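Local atomic coordinates of Dna-binding protein RAP1 (Saccharomyces cerevisiae, PDB entry 4BJT), a protein that binds DNA, probably as a repressor and activator of transcription, and engages the telomere-associated protein Rif1 through its C-terminal domain. Residues D76-L81 and L145-D150; D93-V98 and V139-F144; K180-K183 and R189-M192; R89-K94 and T119-N124. All coordinates share one frame; numbering follows the deposited sequence. Where two conformers were deposited one is given.

Contact 1: D76-L81 and L145-D150; sequences DLFLPL and LNMFKD
Met147 and Leu77 meet tip to tip: CE of Met147 lies 3.6 Å from CD1 of Leu77. The methionine gets there by being fully stretched, with CG anti to the backbone N (chi1 174°) and the chain extended beyond it, which carries the terminal methyl straight out from helix 140-150. The same methyl serves a second partner, sitting at the edge of the Phe78 ring, near its plane, with CE of Met147 4.1 Å from CE2 of Phe78. One methyl thus lies between a leucine tip and a phenylalanine rim. The pairing joins the irregular stretch leading into helix 80-83 to the C-terminal half of helix 140-150 in an all-helical domain, and Phe125 of helix 123-132 lies against both Leu77 and Met147. Phe78 and Phe148 approach from opposite directions. CZ of Phe78 is 4.0 Å from CE1 of Phe148, arriving at the edge of the Phe148 ring and in its plane. Phe148 starts from a CB that is not aimed at the loop; CG anti to the carbonyl carbon (chi1 -60°) brings the ring's end nearer. Beyond this pair, Phe82 stacks on the ring of Phe78 and also touches Phe148.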
loop_
_atom_site.group_PDB
_atom_site.type_symbol
_atom_site.label_atom_id
_atom_site.label_comp_id
_atom_site.label_asym_id
_atom_site.label_seq_id
_atom_site.Cartn_x
_atom_site.Cartn_y
_atom_site.Cartn_z
ATOM N N ASP C 76 8.738 3.223 -15.055
ATOM C CA ASP C 76 9.716 2.933 -14.005
ATOM C C ASP C 76 9.088 2.210 -12.830
ATOM O O ASP C 76 9.833 1.673 -12.017
ATOM C CB ASP C 76 10.471 4.160 -13.508
ATOM C CG ASP C 76 9.605 5.151 -12.860
ATOM O OD1 ASP C 76 8.698 5.615 -13.513
ATOM O OD2 ASP C 76 9.826 5.443 -11.661
ATOM N N LEU C 77 7.737 2.186 -12.734
ATOM C CA LEU C 77 7.002 1.509 -11.663
ATOM C C LEU C 77 6.292 0.227 -12.105
ATOM O O LEU C 77 6.132 -0.690 -11.306
ATOM C CB LEU C 77 5.953 2.463 -11.105
ATOM C CG LEU C 77 6.485 3.758 -10.484
ATOM C CD1 LEU C 77 5.323 4.658 -10.088
ATOM C CD2 LEU C 77 7.357 3.474 -9.289
ATOM N N PHE C 78 5.882 0.171 -13.379
ATOM C CA PHE C 78 5.098 -0.932 -13.926
ATOM C C PHE C 78 5.719 -1.523 -15.150
ATOM O O PHE C 78 6.360 -0.825 -15.951
ATOM C CB PHE C 78 3.702 -0.436 -14.269
ATOM C CG PHE C 78 2.920 0.051 -13.073
ATOM C CD1 PHE C 78 2.199 -0.832 -12.292
ATOM C CD2 PHE C 78 2.905 1.393 -12.736
ATOM C CE1 PHE C 78 1.424 -0.374 -11.230
ATOM C CE2 PHE C 78 2.194 1.842 -11.626
ATOM C CZ PHE C 78 1.439 0.960 -10.892
ATOM N N LEU C 79 5.503 -2.829 -15.310
ATOM C CA LEU C 79 6.001 -3.622 -16.428
ATOM C C LEU C 79 5.028 -3.584 -17.580
ATOM O O LEU C 79 3.855 -3.219 -17.413
ATOM C CB LEU C 79 6.176 -5.081 -15.960
ATOM C CG LEU C 79 7.301 -5.281 -14.963
ATOM C CD1 LEU C 79 6.978 -6.352 -13.971
ATOM C CD2 LEU C 79 8.593 -5.559 -15.645
ATOM N N PRO C 80 5.463 -4.035 -18.783
ATOM C CA PRO C 80 4.550 -4.008 -19.928
ATOM C C PRO C 80 3.198 -4.703 -19.683
ATOM O O PRO C 80 2.181 -4.204 -20.153
ATOM C CB PRO C 80 5.370 -4.672 -21.039
ATOM C CG PRO C 80 6.775 -4.369 -20.671
ATOM C CD PRO C 80 6.825 -4.422 -19.174
ATOM N N LEU C 81 3.154 -5.802 -18.887
ATOM C CA LEU C 81 1.908 -6.507 -18.627
ATOM C C LEU C 81 0.832 -5.584 -18.039
ATOM O O LEU C 81 -0.338 -5.681 -18.408
ATOM C CB LEU C 81 2.159 -7.706 -17.687
ATOM C CG LEU C 81 0.929 -8.521 -17.270
ATOM C CD1 LEU C 81 0.332 -9.252 -18.463
ATOM C CD2 LEU C 81 1.321 -9.560 -16.251
ATOM N N LEU C 145 -5.615 2.639 -5.604
ATOM C CA LEU C 145 -6.741 3.510 -5.928
ATOM C C LEU C 145 -6.424 4.949 -5.623
ATOM O O LEU C 145 -6.776 5.834 -6.395
ATOM C CB LEU C 145 -7.993 3.113 -5.157
ATOM C CG LEU C 145 -8.650 1.803 -5.580
ATOM C CD1 LEU C 145 -9.614 1.299 -4.487
ATOM C CD2 LEU C 145 -9.370 1.958 -6.923
ATOM N N ASN C 146 -5.803 5.208 -4.453
ATOM C CA ASN C 146 -5.506 6.579 -4.046
ATOM C C ASN C 146 -4.340 7.161 -4.835
ATOM O O ASN C 146 -4.392 8.316 -5.233
ATOM C CB ASN C 146 -5.323 6.666 -2.535
ATOM C CG ASN C 146 -6.661 6.530 -1.848
ATOM O OD1 ASN C 146 -7.354 7.514 -1.627
ATOM N ND2 ASN C 146 -7.055 5.331 -1.550
ATOM N N MET C 147 -3.318 6.365 -5.123
ATOM C CA MET C 147 -2.211 6.783 -5.975
ATOM C C MET C 147 -2.745 7.231 -7.327
ATOM O O MET C 147 -2.398 8.297 -7.834
ATOM C CB MET C 147 -1.241 5.603 -6.157
ATOM C CG MET C 147 -0.099 5.888 -7.151
ATOM S SD MET C 147 0.685 4.308 -7.534
ATOM C CE MET C 147 1.939 4.761 -8.792
ATOM N N PHE C 148 -3.582 6.404 -7.920
ATOM C CA PHE C 148 -4.117 6.697 -9.241
ATOM C C PHE C 148 -5.086 7.867 -9.255
ATOM O O PHE C 148 -5.010 8.696 -10.170
ATOM C CB PHE C 148 -4.812 5.474 -9.824
ATOM C CG PHE C 148 -4.008 4.208 -10.032
ATOM C CD1 PHE C 148 -2.630 4.255 -10.183
ATOM C CD2 PHE C 148 -4.645 3.018 -10.340
ATOM C CE1 PHE C 148 -1.909 3.098 -10.479
ATOM C CE2 PHE C 148 -3.922 1.878 -10.640
ATOM C CZ PHE C 148 -2.563 1.943 -10.765
ATOM N N LYS C 149 -5.999 7.941 -8.272
ATOM C CA LYS C 149 -6.958 9.046 -8.237
ATOM C C LYS C 149 -6.240 10.374 -7.997
ATOM O O LYS C 149 -6.555 11.360 -8.670
ATOM C CB LYS C 149 -8.034 8.806 -7.160
ATOM C CG LYS C 149 -9.214 9.784 -7.221
ATOM C CD LYS C 149 -10.179 9.602 -6.048
ATOM C CE LYS C 149 -11.219 10.694 -5.988
ATOM N NZ LYS C 149 -12.259 10.406 -4.968
ATOM N N ASP C 150 -5.297 10.409 -7.049
ATOM C CA ASP C 150 -4.590 11.633 -6.663
ATOM C C ASP C 150 -3.440 11.996 -7.594
ATOM O O ASP C 150 -2.912 13.102 -7.469
ATOM C CB ASP C 150 -4.031 11.508 -5.234
ATOM C CG ASP C 150 -5.007 11.214 -4.097
ATOM O OD1 ASP C 150 -6.210 11.514 -4.249
ATOM O OD2 ASP C 150 -4.546 10.720 -3.036
#

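Contact 2: D93-V98 and V139-F144; sequences DKLHEV and VFPRYF
Leu95 of helix 88-99 carries this contact by itself, meeting three residues in the first turn or so of helix 140-150. Its CB points at the other helix but touches none of it, and CG likewise only sets the branch point; with CG anti to the backbone N (chi1 176°) the two methyls are thrust forward into the interface. CD1 of Leu95 makes a marginal approach, 4.5 Å from CD1 of Phe140, obliquely to that ring. CD2 does most of the work. CD2 of Leu95 comes slantwise to the Phe144 ring, 3.7 Å from CD2 of Phe144, and lies 3.9 Å from the backbone CA of Pro141, with CG of the proline ring a little further off at 4.3 Å. The carbonyl O of Phe140 is also near, 4.2 Å from CD2 of Leu95. One turn apart on their helix, Phe140 and Phe144 also touch each other, CE2 of Phe144 lying at the edge of the Phe140 ring and in its plane.

The short helical segments run nearly antiparallel, at 155°, with their axes 10.5 Å apart, a helix-on-helix packing in the core of the all-helical C-terminal domain. Helix 108-119 adds Leu115 against Leu95, while Ile129 of helix 123-132 touches both phenylalanines. The contact is almost all carbon against carbon, so it rests on van der Waals contact and the exclusion of water.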
loop_
_atom_site.group_PDB
_atom_site.type_symbol
_atom_site.label_atom_id
_atom_site.label_comp_id
_atom_site.label_asym_id
_atom_site.label_seq_id
_atom_site.Cartn_x
_atom_site.Cartn_y
_atom_site.Cartn_z
ATOM N N ASP C 93 -9.184 -5.865 -10.011
ATOM C CA ASP C 93 -9.744 -7.181 -9.793
ATOM C C ASP C 93 -8.645 -8.265 -9.844
ATOM O O ASP C 93 -8.692 -9.191 -9.033
ATOM C CB ASP C 93 -10.906 -7.448 -10.756
ATOM C CG ASP C 93 -12.134 -6.565 -10.483
ATOM O OD1 ASP C 93 -12.135 -5.827 -9.481
ATOM O OD2 ASP C 93 -13.025 -6.508 -11.341
ATOM N N LYS C 94 -7.609 -8.114 -10.707
ATOM C CA LYS C 94 -6.480 -9.060 -10.708
ATOM C C LYS C 94 -5.674 -8.912 -9.417
ATOM O O LYS C 94 -5.255 -9.910 -8.839
ATOM C CB LYS C 94 -5.577 -8.877 -11.936
ATOM C CG LYS C 94 -4.578 -9.996 -12.123
ATOM C CD LYS C 94 -5.262 -11.310 -12.511
ATOM C CE LYS C 94 -4.299 -12.449 -12.649
ATOM N NZ LYS C 94 -4.925 -13.629 -13.330
ATOM N N LEU C 95 -5.473 -7.673 -8.970
ATOM C CA LEU C 95 -4.750 -7.386 -7.730
ATOM C C LEU C 95 -5.464 -8.095 -6.576
ATOM O O LEU C 95 -4.811 -8.766 -5.782
ATOM C CB LEU C 95 -4.661 -5.880 -7.509
ATOM C CG LEU C 95 -4.005 -5.445 -6.194
ATOM C CD1 LEU C 95 -2.523 -5.842 -6.166
ATOM C CD2 LEU C 95 -4.128 -3.967 -6.008
ATOM N N HIS C 96 -6.815 -7.981 -6.512
ATOM C CA HIS C 96 -7.618 -8.665 -5.479
ATOM C C HIS C 96 -7.355 -10.170 -5.491
ATOM O O HIS C 96 -7.162 -10.763 -4.433
ATOM C CB HIS C 96 -9.121 -8.404 -5.691
ATOM C CG HIS C 96 -10.005 -9.089 -4.690
ATOM N ND1 HIS C 96 -10.630 -10.297 -4.977
ATOM C CD2 HIS C 96 -10.301 -8.738 -3.419
ATOM C CE1 HIS C 96 -11.313 -10.617 -3.886
ATOM N NE2 HIS C 96 -11.140 -9.711 -2.923
ATOM N N GLU C 97 -7.349 -10.782 -6.673
ATOM C CA GLU C 97 -7.096 -12.222 -6.829
ATOM C C GLU C 97 -5.694 -12.610 -6.289
ATOM O O GLU C 97 -5.579 -13.578 -5.519
ATOM C CB GLU C 97 -7.273 -12.621 -8.306
ATOM C CG GLU C 97 -7.213 -14.105 -8.610
ATOM C CD GLU C 97 -7.316 -14.440 -10.089
ATOM O OE1 GLU C 97 -7.761 -13.574 -10.878
ATOM O OE2 GLU C 97 -6.967 -15.585 -10.458
ATOM N N VAL C 98 -4.659 -11.802 -6.574
ATOM C CA VAL C 98 -3.305 -12.093 -6.080
ATOM C C VAL C 98 -3.238 -11.995 -4.566
ATOM O O VAL C 98 -2.780 -12.937 -3.901
ATOM C CB VAL C 98 -2.251 -11.145 -6.708
ATOM C CG1 VAL C 98 -0.878 -11.326 -6.041
ATOM C CG2 VAL C 98 -2.139 -11.373 -8.212
ATOM N N VAL C 139 -4.350 -3.360 2.669
ATOM C CA VAL C 139 -4.251 -1.951 2.302
ATOM C C VAL C 139 -3.634 -1.801 0.869
ATOM O O VAL C 139 -3.588 -0.691 0.348
ATOM C CB VAL C 139 -3.497 -1.180 3.422
ATOM C CG1 VAL C 139 -3.499 0.315 3.166
ATOM C CG2 VAL C 139 -4.118 -1.464 4.797
ATOM N N PHE C 140 -3.200 -2.903 0.193
ATOM C CA PHE C 140 -2.649 -2.791 -1.183
ATOM C C PHE C 140 -3.619 -2.148 -2.145
ATOM O O PHE C 140 -3.258 -1.226 -2.887
ATOM C CB PHE C 140 -2.247 -4.154 -1.752
ATOM C CG PHE C 140 -0.775 -4.317 -1.923
ATOM C CD1 PHE C 140 -0.134 -3.772 -3.003
ATOM C CD2 PHE C 140 -0.033 -5.017 -1.003
ATOM C CE1 PHE C 140 1.242 -3.936 -3.180
ATOM C CE2 PHE C 140 1.339 -5.144 -1.158
ATOM C CZ PHE C 140 1.959 -4.629 -2.267
ATOM N N PRO C 141 -4.887 -2.595 -2.204
ATOM C CA PRO C 141 -5.819 -1.957 -3.153
ATOM C C PRO C 141 -6.004 -0.465 -2.891
ATOM O O PRO C 141 -6.010 0.353 -3.809
ATOM C CB PRO C 141 -7.106 -2.762 -2.975
ATOM C CG PRO C 141 -6.629 -4.093 -2.495
ATOM C CD PRO C 141 -5.521 -3.731 -1.528
ATOM N N ARG C 142 -6.085 -0.103 -1.615
ATOM C CA ARG C 142 -6.215 1.273 -1.204
ATOM C C ARG C 142 -5.036 2.105 -1.736
ATOM O O ARG C 142 -5.206 3.253 -2.145
ATOM C CB ARG C 142 -6.205 1.303 0.350
ATOM C CG ARG C 142 -6.500 2.640 0.884
ATOM C CD ARG C 142 -6.539 2.650 2.415
ATOM N NE ARG C 142 -7.595 1.787 2.938
ATOM C CZ ARG C 142 -7.903 1.678 4.234
ATOM N NH1 ARG C 142 -7.184 2.309 5.147
ATOM N NH2 ARG C 142 -8.913 0.909 4.625
ATOM N N TYR C 143 -3.830 1.544 -1.678
ATOM C CA TYR C 143 -2.642 2.245 -2.139
ATOM C C TYR C 143 -2.815 2.621 -3.596
ATOM O O TYR C 143 -2.678 3.792 -3.952
ATOM C CB TYR C 143 -1.391 1.387 -1.927
ATOM C CG TYR C 143 -0.103 2.127 -2.225
ATOM C CD1 TYR C 143 0.287 2.392 -3.537
ATOM C CD2 TYR C 143 0.677 2.646 -1.198
ATOM C CE1 TYR C 143 1.442 3.110 -3.811
ATOM C CE2 TYR C 143 1.871 3.313 -1.462
ATOM C CZ TYR C 143 2.249 3.554 -2.767
ATOM O OH TYR C 143 3.418 4.245 -2.966
ATOM N N PHE C 144 -3.139 1.652 -4.439
ATOM C CA PHE C 144 -3.260 1.953 -5.887
ATOM C C PHE C 144 -4.433 2.853 -6.214
ATOM O O PHE C 144 -4.279 3.767 -7.020
ATOM C CB PHE C 144 -3.315 0.664 -6.710
ATOM C CG PHE C 144 -1.988 -0.035 -6.747
ATOM C CD1 PHE C 144 -0.942 0.484 -7.473
ATOM C CD2 PHE C 144 -1.767 -1.176 -6.007
ATOM C CE1 PHE C 144 0.304 -0.141 -7.475
ATOM C CE2 PHE C 144 -0.508 -1.781 -5.992
ATOM C CZ PHE C 144 0.511 -1.259 -6.731
#

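Contact 3: K180-K183 and R189-M192; sequences KLVK and RMEM
Val182 and Met190 are pressed together where helix 175-185 gives way, after a single residue, to helix 187-198. The crowding gathers on one methyl: CG1 of Val182 lies 3.3 Å from both SD and CE of Met190, and the approach to CE is tighter than usual for two carbons. The methionine first runs out from its helix, CG anti to the backbone N, and then bends at chi3 (73°), which lays SD and CE side by side against the valine methyl. The two side chains cross obliquely. Leu181 makes a slacker contact, its CD2 standing 4.3 Å from SD of Met190. Leu181 and Met190 both face inward and are buried, and Leu170 touches the two of them, backing both from helix 164-171.

The other side is looser. Val182 is only partly buried, and Lys180 and Lys183 on the same helix are exposed and make no approach to 189-192. On the second helix, Arg189 turns elsewhere and forms a salt bridge with Glu55, while Met192 packs on an aromatic side chain of the bound peptide, so this helix belongs to the surface that meets the Rif1 module. Between these two segments the contact is apolar, one thioether against aliphatic methyls, and its short methyl approach suggests a slightly strained fit close to the helix junction.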
loop_
_atom_site.group_PDB
_atom_site.type_symbol
_atom_site.label_atom_id
_atom_site.label_comp_id
_atom_site.label_asym_id
_atom_site.label_seq_id
_atom_site.Cartn_x
_atom_site.Cartn_y
_atom_site.Cartn_z
ATOM N N LYS C 180 -1.786 13.821 15.746
ATOM C CA LYS C 180 -2.167 13.849 14.339
ATOM C C LYS C 180 -1.915 12.505 13.659
ATOM O O LYS C 180 -2.692 12.049 12.814
ATOM C CB LYS C 180 -1.406 14.945 13.588
ATOM C CG LYS C 180 -1.848 16.344 13.966
ATOM C CD LYS C 180 -1.116 17.393 13.134
ATOM C CE LYS C 180 -1.591 18.799 13.418
ATOM N NZ LYS C 180 -1.068 19.770 12.418
ATOM N N LEU C 181 -0.806 11.882 14.027
ATOM C CA LEU C 181 -0.454 10.599 13.508
ATOM C C LEU C 181 -1.457 9.516 13.889
ATOM O O LEU C 181 -1.842 8.730 13.018
ATOM C CB LEU C 181 0.944 10.253 14.012
ATOM C CG LEU C 181 1.587 9.069 13.407
ATOM C CD1 LEU C 181 1.809 9.276 11.908
ATOM C CD2 LEU C 181 2.907 8.814 14.070
ATOM N N VAL C 182 -1.874 9.461 15.167
ATOM C CA VAL C 182 -2.841 8.438 15.588
ATOM C C VAL C 182 -4.195 8.747 15.019
ATOM O O VAL C 182 -4.937 7.825 14.738
ATOM C CB VAL C 182 -2.904 8.113 17.094
ATOM C CG1 VAL C 182 -1.570 7.624 17.580
ATOM C CG2 VAL C 182 -3.426 9.284 17.905
ATOM N N LYS C 183 -4.525 10.026 14.789
ATOM C CA LYS C 183 -5.790 10.373 14.138
ATOM C C LYS C 183 -5.826 9.802 12.695
ATOM O O LYS C 183 -6.871 9.338 12.223
ATOM C CB LYS C 183 -5.967 11.894 14.132
ATOM C CG LYS C 183 -7.214 12.368 13.422
ATOM C CD LYS C 183 -7.565 13.799 13.823
ATOM C CE LYS C 183 -8.758 14.359 13.071
ATOM N NZ LYS C 183 -10.057 13.727 13.460
ATOM N N ARG C 189 -2.149 0.634 14.530
ATOM C CA ARG C 189 -1.116 0.771 13.485
ATOM C C ARG C 189 0.130 1.473 14.009
ATOM O O ARG C 189 1.249 1.122 13.612
ATOM C CB ARG C 189 -1.642 1.566 12.282
ATOM C CG ARG C 189 -2.715 0.848 11.505
ATOM C CD ARG C 189 -2.817 1.428 10.118
ATOM N NE ARG C 189 -3.880 0.826 9.316
ATOM C CZ ARG C 189 -5.115 1.320 9.155
ATOM N NH1 ARG C 189 -5.483 2.446 9.772
ATOM N NH2 ARG C 189 -5.986 0.698 8.364
ATOM N N MET C 190 -0.060 2.494 14.850
ATOM C CA MET C 190 1.071 3.217 15.426
ATOM C C MET C 190 1.939 2.289 16.276
ATOM O O MET C 190 3.167 2.294 16.118
ATOM C CB MET C 190 0.658 4.453 16.195
ATOM C CG MET C 190 1.870 5.187 16.700
ATOM S SD MET C 190 1.547 6.692 17.567
ATOM C CE MET C 190 0.881 6.030 19.131
ATOM N N GLU C 191 1.311 1.427 17.074
ATOM C CA GLU C 191 2.060 0.473 17.890
ATOM C C GLU C 191 2.796 -0.531 16.990
ATOM O O GLU C 191 3.964 -0.855 17.267
ATOM C CB GLU C 191 1.156 -0.236 18.889
ATOM C CG GLU C 191 0.656 0.691 19.980
ATOM C CD GLU C 191 1.700 1.363 20.857
ATOM O OE1 GLU C 191 2.834 0.840 20.958
ATOM O OE2 GLU C 191 1.377 2.419 21.451
ATOM N N MET C 192 2.148 -1.005 15.904
ATOM C CA MET C 192 2.832 -1.929 15.002
ATOM C C MET C 192 4.060 -1.252 14.372
ATOM O O MET C 192 5.138 -1.861 14.278
ATOM C CB MET C 192 1.913 -2.452 13.901
ATOM C CG MET C 192 2.620 -3.490 13.039
ATOM S SD MET C 192 1.606 -4.195 11.741
ATOM C CE MET C 192 0.848 -5.488 12.621
#

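Contact 4: R89-K94 and T119-N124; sequences RQFMDK and TGIRKN
The ring of Phe91 faces the turn after helix 108-119 with its edge. Carbonyl O of Thr119 lies in the plane of the ring, 3.9 Å from CE1 of Phe91, and the Thr119 side chain crosses the ring's own direction at about a right angle, bringing its CB to 4.0 Å from CE1. Ile121 meets the same rim one atom further round, its CD1 standing 4.2 Å from CZ of Phe91, again with the side chains roughly perpendicular. The phenylalanine leaves helix 88-99 with CG anti to the backbone N (chi1 165°), which swings the end of the ring closer to the turn than its CB alone would suggest. Phe82 and Phe144 both make edge-to-face pairs with it, so Phe91 belongs to a buried aromatic cluster of this all-helical domain. An alanine here is likely to leave Thr119 and Ile121 without the ring edge they rest on and to open a gap among the neighbouring aromatics.

Thr119 turns its two branches to different uses. CG2 of Thr119 lies aslant the lysine chain, 3.7 Å from CG of Lys94, touching its aliphatic part before the bend at chi2 (69°) leads the end away; the ammonium group makes a long, weak ion pair with Glu97. OG1 instead bonds to the carbonyl O of Leu115, one turn back. Gly120 follows with positive phi as the chain leaves helical geometry, and Ile121 comes next beside the ring. The polar hydroxyl is thus satisfied within its own helix, which leaves carbon, together with a carbonyl oxygen facing a weakly positive ring edge, to make the contact.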
loop_
_atom_site.group_PDB
_atom_site.type_symbol
_atom_site.label_atom_id
_atom_site.label_comp_id
_atom_site.label_asym_id
_atom_site.label_seq_id
_atom_site.Cartn_x
_atom_site.Cartn_y
_atom_site.Cartn_z
ATOM N N ARG C 89 -10.471 -1.056 -13.374
ATOM C CA ARG C 89 -11.214 -2.117 -12.704
ATOM C C ARG C 89 -10.568 -3.488 -12.972
ATOM O O ARG C 89 -10.472 -4.302 -12.058
ATOM C CB ARG C 89 -12.686 -2.093 -13.135
ATOM C CG ARG C 89 -13.540 -3.123 -12.428
ATOM C CD ARG C 89 -14.966 -3.039 -12.885
ATOM N NE ARG C 89 -15.650 -1.835 -12.404
ATOM C CZ ARG C 89 -16.249 -1.708 -11.213
ATOM N NH1 ARG C 89 -16.232 -2.701 -10.341
ATOM N NH2 ARG C 89 -16.853 -0.575 -10.887
ATOM N N GLN C 90 -10.141 -3.746 -14.202
ATOM C CA GLN C 90 -9.550 -5.039 -14.532
ATOM C C GLN C 90 -8.266 -5.257 -13.733
ATOM O O GLN C 90 -8.041 -6.345 -13.187
ATOM C CB GLN C 90 -9.317 -5.192 -16.023
ATOM C CG GLN C 90 -8.984 -6.637 -16.382
ATOM C CD GLN C 90 -8.868 -6.820 -17.871
ATOM O OE1 GLN C 90 -8.183 -6.058 -18.529
ATOM N NE2 GLN C 90 -9.631 -7.751 -18.453
ATOM N N PHE C 91 -7.423 -4.218 -13.643
ATOM C CA PHE C 91 -6.203 -4.287 -12.838
ATOM C C PHE C 91 -6.542 -4.551 -11.377
ATOM O O PHE C 91 -5.965 -5.440 -10.753
ATOM C CB PHE C 91 -5.389 -2.991 -12.972
ATOM C CG PHE C 91 -4.317 -2.812 -11.918
ATOM C CD1 PHE C 91 -3.118 -3.517 -11.988
ATOM C CD2 PHE C 91 -4.509 -1.955 -10.859
ATOM C CE1 PHE C 91 -2.142 -3.367 -11.004
ATOM C CE2 PHE C 91 -3.545 -1.827 -9.863
ATOM C CZ PHE C 91 -2.344 -2.497 -9.969
ATOM N N MET C 92 -7.498 -3.807 -10.825
ATOM C CA MET C 92 -7.845 -3.926 -9.409
ATOM C C MET C 92 -8.400 -5.309 -9.116
ATOM O O MET C 92 -8.110 -5.869 -8.064
ATOM C CB MET C 92 -8.872 -2.860 -8.982
ATOM C CG MET C 92 -8.359 -1.444 -9.077
ATOM S SD MET C 92 -6.884 -1.096 -8.057
ATOM C CE MET C 92 -7.428 -1.558 -6.504
ATOM N N ASP C 93 -9.184 -5.865 -10.011
ATOM C CA ASP C 93 -9.744 -7.181 -9.793
ATOM C C ASP C 93 -8.645 -8.265 -9.844
ATOM O O ASP C 93 -8.692 -9.191 -9.033
ATOM C CB ASP C 93 -10.906 -7.448 -10.756
ATOM C CG ASP C 93 -12.134 -6.565 -10.483
ATOM O OD1 ASP C 93 -12.135 -5.827 -9.481
ATOM O OD2 ASP C 93 -13.025 -6.508 -11.341
ATOM N N LYS C 94 -7.609 -8.114 -10.707
ATOM C CA LYS C 94 -6.480 -9.060 -10.708
ATOM C C LYS C 94 -5.674 -8.912 -9.417
ATOM O O LYS C 94 -5.255 -9.910 -8.839
ATOM C CB LYS C 94 -5.577 -8.877 -11.936
ATOM C CG LYS C 94 -4.578 -9.996 -12.123
ATOM C CD LYS C 94 -5.262 -11.310 -12.511
ATOM C CE LYS C 94 -4.299 -12.449 -12.649
ATOM N NZ LYS C 94 -4.925 -13.629 -13.330
ATOM N N THR C 119 0.178 -8.987 -12.214
ATOM C CA THR C 119 -0.310 -7.607 -12.288
ATOM C C THR C 119 0.697 -6.620 -12.900
ATOM O O THR C 119 0.309 -5.481 -13.094
ATOM C CB THR C 119 -0.794 -7.111 -10.907
ATOM O OG1 THR C 119 0.135 -7.470 -9.905
ATOM C CG2 THR C 119 -2.132 -7.677 -10.510
ATOM N N GLY C 120 1.938 -7.024 -13.179
ATOM C CA GLY C 120 2.886 -6.114 -13.810
ATOM C C GLY C 120 3.397 -5.012 -12.911
ATOM O O GLY C 120 3.793 -3.956 -13.408
ATOM N N ILE C 121 3.433 -5.236 -11.602
ATOM C CA ILE C 121 4.002 -4.267 -10.664
ATOM C C ILE C 121 5.471 -4.638 -10.473
ATOM O O ILE C 121 5.769 -5.798 -10.179
ATOM C CB ILE C 121 3.260 -4.270 -9.324
ATOM C CG1 ILE C 121 1.734 -4.015 -9.506
ATOM C CG2 ILE C 121 3.891 -3.231 -8.368
ATOM C CD1 ILE C 121 0.930 -4.478 -8.327
ATOM N N ARG C 122 6.398 -3.678 -10.654
ATOM C CA ARG C 122 7.825 -3.991 -10.510
ATOM C C ARG C 122 8.150 -4.397 -9.074
ATOM O O ARG C 122 7.574 -3.868 -8.134
ATOM C CB ARG C 122 8.701 -2.831 -10.975
ATOM C CG ARG C 122 8.617 -2.647 -12.492
ATOM C CD ARG C 122 9.519 -1.547 -12.980
ATOM N NE ARG C 122 9.343 -1.285 -14.410
ATOM C CZ ARG C 122 9.898 -1.962 -15.408
ATOM N NH1 ARG C 122 10.729 -2.974 -15.159
ATOM N NH2 ARG C 122 9.654 -1.615 -16.667
ATOM N N LYS C 123 9.084 -5.352 -8.919
ATOM C CA LYS C 123 9.404 -5.914 -7.614
ATOM C C LYS C 123 9.886 -4.902 -6.582
ATOM O O LYS C 123 9.528 -5.006 -5.394
ATOM C CB LYS C 123 10.420 -7.041 -7.750
ATOM C CG LYS C 123 9.912 -8.230 -8.513
ATOM C CD LYS C 123 11.050 -9.228 -8.631
ATOM C CE LYS C 123 10.651 -10.440 -9.392
ATOM N NZ LYS C 123 11.798 -11.391 -9.524
ATOM N N ASN C 124 10.686 -3.949 -7.006
ATOM C CA ASN C 124 11.176 -2.915 -6.082
ATOM C C ASN C 124 10.028 -1.992 -5.628
ATOM O O ASN C 124 9.972 -1.599 -4.462
ATOM C CB ASN C 124 12.330 -2.114 -6.652
ATOM C CG ASN C 124 12.092 -1.492 -7.991
ATOM O OD1 ASN C 124 11.174 -1.862 -8.728
ATOM N ND2 ASN C 124 12.967 -0.585 -8.376
#

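Overall arrangement
Contacts 1, 2 and 4 form one cluster, their centres 7 to 11 Å apart. Contact 1 spans the widest stretch of chain, and contacts 2 and 4 both start from helix 88-99 within it; helix 140-150 serves contacts 1 and 2. Phe78 of contact 1 touches Phe144 of contact 2, which in turn touches Ile121 and Phe91 of contact 4, while probable backbone hydrogen bonds tie Leu77 and Leu79 to Arg122 and Gly120. Contact 3 comes later in the chain, across the domain centre, 23 to 28 Å away. Arg142 of contact 2 and Arg189 of contact 3 come close, and both form salt bridges with Glu55, linking the aromatic core with the helix corner near the Rif1 peptide.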